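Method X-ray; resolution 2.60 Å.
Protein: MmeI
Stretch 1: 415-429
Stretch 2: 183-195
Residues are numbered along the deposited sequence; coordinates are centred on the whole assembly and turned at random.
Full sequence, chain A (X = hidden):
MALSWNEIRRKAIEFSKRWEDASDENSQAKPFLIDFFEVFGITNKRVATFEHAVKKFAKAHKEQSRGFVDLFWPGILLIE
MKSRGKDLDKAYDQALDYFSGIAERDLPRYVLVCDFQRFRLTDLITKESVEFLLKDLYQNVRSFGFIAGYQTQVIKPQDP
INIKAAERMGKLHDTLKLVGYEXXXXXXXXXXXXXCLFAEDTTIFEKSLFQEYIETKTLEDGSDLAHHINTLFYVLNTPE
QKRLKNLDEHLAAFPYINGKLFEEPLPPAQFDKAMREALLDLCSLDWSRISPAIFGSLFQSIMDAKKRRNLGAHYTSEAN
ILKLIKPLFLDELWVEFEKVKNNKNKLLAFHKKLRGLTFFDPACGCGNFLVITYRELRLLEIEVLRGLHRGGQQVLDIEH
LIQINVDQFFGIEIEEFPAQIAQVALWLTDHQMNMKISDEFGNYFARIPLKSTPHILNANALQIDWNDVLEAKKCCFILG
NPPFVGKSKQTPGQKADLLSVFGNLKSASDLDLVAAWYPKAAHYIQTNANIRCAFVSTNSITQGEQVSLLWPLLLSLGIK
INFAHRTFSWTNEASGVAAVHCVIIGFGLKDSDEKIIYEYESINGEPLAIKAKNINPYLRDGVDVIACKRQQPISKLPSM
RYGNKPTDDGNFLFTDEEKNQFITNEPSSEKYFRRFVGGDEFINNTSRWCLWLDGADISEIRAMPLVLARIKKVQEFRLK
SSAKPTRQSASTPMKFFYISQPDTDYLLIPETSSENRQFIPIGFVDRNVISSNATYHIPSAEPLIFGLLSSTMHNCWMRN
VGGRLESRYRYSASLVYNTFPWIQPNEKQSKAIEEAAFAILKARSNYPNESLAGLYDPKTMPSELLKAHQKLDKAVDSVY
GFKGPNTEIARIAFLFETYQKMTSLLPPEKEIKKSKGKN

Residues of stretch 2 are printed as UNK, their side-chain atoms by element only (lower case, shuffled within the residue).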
# COMPACT_ATOMS: atom_id res chain seq x y z
N GLU A 415 1.27 -6.22 -16.39
CA GLU A 415 0.10 -6.16 -17.25
C GLU A 415 0.41 -5.31 -18.47
O GLU A 415 1.02 -4.24 -18.36
CB GLU A 415 -1.10 -5.58 -16.50
CG GLU A 415 -1.67 -6.46 -15.39
CD GLU A 415 -2.30 -7.78 -15.90
OE1 GLU A 415 -3.27 -7.75 -16.70
OE2 GLU A 415 -1.84 -8.87 -15.47
N GLU A 416 0.01 -5.78 -19.65
CA GLU A 416 0.44 -5.06 -20.84
C GLU A 416 -0.24 -3.70 -20.95
O GLU A 416 0.37 -2.75 -21.45
CB GLU A 416 0.19 -5.88 -22.11
CG GLU A 416 0.21 -5.03 -23.38
CD GLU A 416 0.61 -5.80 -24.61
OE1 GLU A 416 0.54 -7.04 -24.58
OE2 GLU A 416 1.00 -5.15 -25.61
N PHE A 417 -1.48 -3.59 -20.51
CA PHE A 417 -2.18 -2.33 -20.76
C PHE A 417 -1.52 -1.17 -20.02
O PHE A 417 -1.14 -0.19 -20.68
CB PHE A 417 -3.67 -2.49 -20.45
CG PHE A 417 -4.48 -1.30 -20.83
CD1 PHE A 417 -4.47 -0.83 -22.13
CD2 PHE A 417 -5.21 -0.62 -19.89
CE1 PHE A 417 -5.21 0.28 -22.48
CE2 PHE A 417 -5.95 0.49 -20.23
CZ PHE A 417 -5.95 0.94 -21.52
N PRO A 418 -1.29 -1.23 -18.70
CA PRO A 418 -0.51 -0.15 -18.08
C PRO A 418 0.88 -0.01 -18.67
O PRO A 418 1.42 1.11 -18.75
CB PRO A 418 -0.45 -0.56 -16.60
CG PRO A 418 -0.79 -2.04 -16.58
CD PRO A 418 -1.72 -2.25 -17.73
N ALA A 419 1.49 -1.12 -19.11
CA ALA A 419 2.82 -1.00 -19.72
C ALA A 419 2.75 -0.25 -21.03
O ALA A 419 3.71 0.43 -21.40
CB ALA A 419 3.45 -2.38 -19.93
N GLN A 420 1.62 -0.34 -21.75
CA GLN A 420 1.44 0.47 -22.95
C GLN A 420 1.07 1.91 -22.62
O GLN A 420 1.54 2.84 -23.28
CB GLN A 420 0.39 -0.15 -23.87
CG GLN A 420 0.74 -1.51 -24.44
CD GLN A 420 1.46 -1.46 -25.79
OE1 GLN A 420 2.06 -0.44 -26.15
NE2 GLN A 420 1.40 -2.57 -26.55
N ILE A 421 0.24 2.14 -21.59
CA ILE A 421 -0.09 3.52 -21.20
C ILE A 421 1.18 4.27 -20.80
O ILE A 421 1.44 5.38 -21.27
CB ILE A 421 -1.11 3.55 -20.05
CG1 ILE A 421 -2.29 2.64 -20.29
CG2 ILE A 421 -1.63 4.99 -19.84
CD1 ILE A 421 -3.32 2.70 -19.13
N ALA A 422 1.99 3.66 -19.93
CA ALA A 422 3.22 4.28 -19.48
C ALA A 422 4.01 4.84 -20.65
O ALA A 422 4.47 5.99 -20.61
CB ALA A 422 4.07 3.28 -18.69
N GLN A 423 4.12 4.07 -21.73
CA GLN A 423 4.85 4.55 -22.90
C GLN A 423 4.17 5.78 -23.48
O GLN A 423 4.81 6.84 -23.62
CB GLN A 423 4.98 3.44 -23.94
CG GLN A 423 6.02 3.74 -25.01
CD GLN A 423 6.35 2.55 -25.88
OE1 GLN A 423 5.84 2.42 -27.00
NE2 GLN A 423 7.23 1.68 -25.40
N VAL A 424 2.87 5.69 -23.79
CA VAL A 424 2.19 6.84 -24.37
C VAL A 424 2.11 7.98 -23.37
O VAL A 424 2.18 9.16 -23.73
CB VAL A 424 0.79 6.46 -24.88
CG1 VAL A 424 -0.03 7.70 -25.14
CG2 VAL A 424 0.92 5.67 -26.17
N ALA A 425 1.99 7.65 -22.09
CA ALA A 425 1.96 8.69 -21.07
C ALA A 425 3.21 9.57 -21.16
O ALA A 425 3.12 10.80 -21.03
CB ALA A 425 1.82 8.07 -19.69
N LEU A 426 4.37 8.96 -21.40
CA LEU A 426 5.59 9.74 -21.49
C LEU A 426 5.62 10.61 -22.74
O LEU A 426 6.14 11.72 -22.70
CB LEU A 426 6.81 8.81 -21.44
CG LEU A 426 7.21 8.51 -20.00
CD1 LEU A 426 8.06 7.29 -19.91
CD2 LEU A 426 7.99 9.70 -19.45
N TRP A 427 5.06 10.14 -23.85
CA TRP A 427 5.09 10.99 -25.04
C TRP A 427 4.11 12.16 -24.94
O TRP A 427 4.43 13.27 -25.37
CB TRP A 427 4.79 10.18 -26.29
CG TRP A 427 5.95 9.39 -26.81
CD1 TRP A 427 7.21 9.84 -27.09
CD2 TRP A 427 5.92 8.00 -27.17
NE1 TRP A 427 7.98 8.80 -27.58
CE2 TRP A 427 7.21 7.67 -27.64
CE3 TRP A 427 4.93 7.00 -27.13
CZ2 TRP A 427 7.52 6.39 -28.07
CZ3 TRP A 427 5.25 5.75 -27.55
CH2 TRP A 427 6.53 5.44 -28.01
N LEU A 428 2.91 11.92 -24.41
CA LEU A 428 1.96 13.02 -24.21
C LEU A 428 2.53 14.06 -23.25
O LEU A 428 2.41 15.27 -23.50
CB LEU A 428 0.63 12.49 -23.69
CG LEU A 428 -0.04 11.29 -24.39
CD1 LEU A 428 -1.40 10.96 -23.74
CD2 LEU A 428 -0.17 11.51 -25.90
N THR A 429 3.16 13.62 -22.17
CA THR A 429 3.80 14.58 -21.28
C THR A 429 4.91 15.33 -22.01
O THR A 429 5.02 16.56 -21.89
CB THR A 429 4.34 13.90 -20.02
OG1 THR A 429 3.40 12.93 -19.55
CG2 THR A 429 4.53 14.94 -18.95
N UNK A 183 -6.24 -9.06 -26.07
CA UNK A 183 -4.81 -9.22 -26.07
C UNK A 183 -4.03 -8.00 -26.56
O UNK A 183 -4.46 -6.84 -26.45
N UNK A 184 -2.85 -8.30 -27.11
CA UNK A 184 -1.88 -7.29 -27.51
C UNK A 184 -2.48 -6.29 -28.49
O UNK A 184 -2.28 -5.08 -28.35
n UNK A 184 1.11 -6.23 -27.75
n UNK A 184 1.79 -5.76 -29.73
c UNK A 184 0.38 -7.02 -28.61
c UNK A 184 -0.66 -7.98 -28.13
c UNK A 184 1.96 -5.49 -28.45
c UNK A 184 0.81 -6.72 -29.86
N UNK A 185 -3.20 -6.77 -29.51
CA UNK A 185 -3.84 -5.81 -30.41
C UNK A 185 -4.73 -4.85 -29.63
O UNK A 185 -4.64 -3.63 -29.79
c UNK A 185 -4.64 -6.52 -31.50
N UNK A 186 -5.55 -5.39 -28.72
CA UNK A 186 -6.47 -4.53 -27.98
C UNK A 186 -5.72 -3.42 -27.23
O UNK A 186 -6.01 -2.24 -27.41
c UNK A 186 -8.26 -4.58 -26.13
c UNK A 186 -9.35 -3.91 -26.96
c UNK A 186 -8.85 -5.47 -25.06
c UNK A 186 -7.31 -5.38 -27.02
N UNK A 187 -4.72 -3.80 -26.43
CA UNK A 187 -3.99 -2.83 -25.62
C UNK A 187 -3.37 -1.74 -26.48
O UNK A 187 -3.42 -0.55 -26.12
c UNK A 187 -3.24 -4.89 -24.24
c UNK A 187 -4.47 -4.89 -23.33
o UNK A 187 -5.01 -3.80 -23.04
o UNK A 187 -4.91 -6.00 -22.92
c UNK A 187 -2.89 -3.53 -24.82
N UNK A 188 -2.76 -2.11 -27.61
CA UNK A 188 -2.11 -1.10 -28.44
C UNK A 188 -3.11 -0.36 -29.32
O UNK A 188 -2.90 0.83 -29.61
c UNK A 188 0.88 -1.94 -30.80
c UNK A 188 -0.25 -1.05 -30.41
c UNK A 188 -1.02 -1.76 -29.28
c UNK A 188 0.29 0.31 -30.00
N UNK A 189 -4.19 -1.01 -29.74
CA UNK A 189 -5.26 -0.29 -30.43
C UNK A 189 -5.72 0.89 -29.59
O UNK A 189 -5.83 2.02 -30.08
c UNK A 189 -8.41 0.07 -31.61
c UNK A 189 -6.43 -1.22 -30.72
c UNK A 189 -9.06 -0.03 -33.91
o UNK A 189 -9.92 0.35 -34.94
c UNK A 189 -9.26 0.46 -32.63
c UNK A 189 -7.18 -1.29 -33.14
c UNK A 189 -8.02 -0.91 -34.16
c UNK A 189 -7.35 -0.79 -31.85
N UNK A 190 -5.96 0.65 -28.30
CA UNK A 190 -6.61 1.65 -27.47
C UNK A 190 -5.65 2.79 -27.14
O UNK A 190 -5.98 3.97 -27.29
c UNK A 190 -8.22 1.78 -25.47
c UNK A 190 -8.18 1.49 -23.98
c UNK A 190 -7.12 0.99 -26.19
c UNK A 190 -9.61 1.49 -26.08
N UNK A 191 -4.44 2.44 -26.73
CA UNK A 191 -3.40 3.43 -26.50
C UNK A 191 -3.11 4.25 -27.77
O UNK A 191 -2.80 5.44 -27.69
c UNK A 191 -1.85 3.14 -24.51
c UNK A 191 -0.96 2.81 -26.89
c UNK A 191 -2.16 2.70 -25.95
N UNK A 192 -3.23 3.65 -28.95
CA UNK A 192 -3.18 4.46 -30.17
C UNK A 192 -4.33 5.46 -30.23
O UNK A 192 -4.10 6.65 -30.47
c UNK A 192 -0.51 0.60 -34.25
c UNK A 192 -1.98 1.75 -32.66
n UNK A 192 -0.70 1.23 -33.09
c UNK A 192 -1.82 2.92 -31.69
n UNK A 192 0.70 0.16 -34.58
n UNK A 192 -1.53 0.43 -35.08
c UNK A 192 -3.17 3.56 -31.41
N UNK A 193 -5.57 5.00 -30.04
CA UNK A 193 -6.70 5.92 -29.98
C UNK A 193 -6.47 7.04 -28.98
O UNK A 193 -6.83 8.20 -29.21
c UNK A 193 -7.98 5.18 -29.61
c UNK A 193 -8.89 4.81 -31.87
c UNK A 193 -8.34 4.13 -30.64
c UNK A 193 -9.37 3.21 -30.02
N UNK A 194 -5.88 6.70 -27.84
CA UNK A 194 -5.62 7.71 -26.83
C UNK A 194 -4.73 8.81 -27.38
O UNK A 194 -4.99 10.00 -27.17
c UNK A 194 -4.98 7.06 -25.61
c UNK A 194 -6.02 8.62 -23.99
c UNK A 194 -4.02 7.23 -23.36
c UNK A 194 -4.71 8.01 -24.46
N UNK A 195 -3.69 8.42 -28.11
CA UNK A 195 -2.82 9.41 -28.71
C UNK A 195 -3.59 10.25 -29.72
O UNK A 195 -3.41 11.47 -29.78
c UNK A 195 -0.77 9.66 -30.18
c UNK A 195 0.82 11.37 -31.66
c UNK A 195 -1.10 9.98 -31.48
c UNK A 195 -1.63 8.73 -29.38
c UNK A 195 1.17 11.06 -30.36
c UNK A 195 -0.32 10.82 -32.22
c UNK A 195 0.37 10.20 -29.63

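Position 183 carries no side-chain atoms and has a phi of 74°, a value that favours glycine: Gly-183. At 184 one carbon leads to a five-membered ring of three carbons and two nitrogens, which is histidine. The CA-to-CB bond runs sideways, but the ring end comes nearer, and a t chi1 (179°) brings His-184 ND1 to 2.4 Å from Glu-416 OE2. This very short hydrogen bond, donated by the ring, meets the carboxylate at the ring's edge.

Position 185 has a single carbon pointing away from stretch 1: Ala-185. Position 186 has four carbons forked at the second and touches nothing across the gap; the fork identifies Leu-186.

At 187 three carbons end in two oxygens, a glutamate. It points toward the other helix where the backbones come close, its CA 5.2 Å from the CA of Phe-417. Glu-187 CG packs 3.6 Å from Glu-416 CG, so two acidic side chains meet through their aliphatic stems, while Glu-187 OE2 lies 3.2 Å from Phe-417 CD1 and is hydrogen-bonded elsewhere in the structure.

Position 188 is again four carbons forked at the second, Leu-188; its CB sits 3.7 Å from Gln-420 NE2. At 189 a six-carbon ring bearing one oxygen, out of reach of stretch 1, is Tyr-189. Position 190 repeats the forked four carbons but points toward the partner: Leu-190, whose CD2 reaches Phe-417 CZ at 3.4 Å.

Three carbons at 191, two of them carried on the first, make valine. Val-191 CG1 lies 3.5 Å from Val-424 CG2, and its CG2 lies 3.6 Å from Gln-420 O, so it packs against backbone as well as side chain. At 192 three carbons, a nitrogen and a carbon with two more nitrogens spell Arg-192, which points away.

Position 193, four carbons forked at the second, is out of reach: Leu-193. The same fork at 194 points toward stretch 1; Leu-194 CD2 is 4.4 Å from Val-424 CG1. Position 195 ends in a plain six-carbon ring, Phe-195, with CD2 4.0 Å from Leu-428 CD2.

The two helices run in broadly the same direction, crossing at -30° with axes 9.2 Å apart at closest approach. The rule is a polar entrance and an apolar continuation. Gln-420 is the knob, set among His-184, Glu-187, Leu-188 and Val-191, and Gln-420 NE2 donates to Glu-416 OE2 at 2.8 Å, so one carboxylate oxygen accepts from both helices. Beyond it, valine and leucine carry the packing to Leu-428 and Phe-195.

Stretch 2 (183-195) GHALELYLVRLLF
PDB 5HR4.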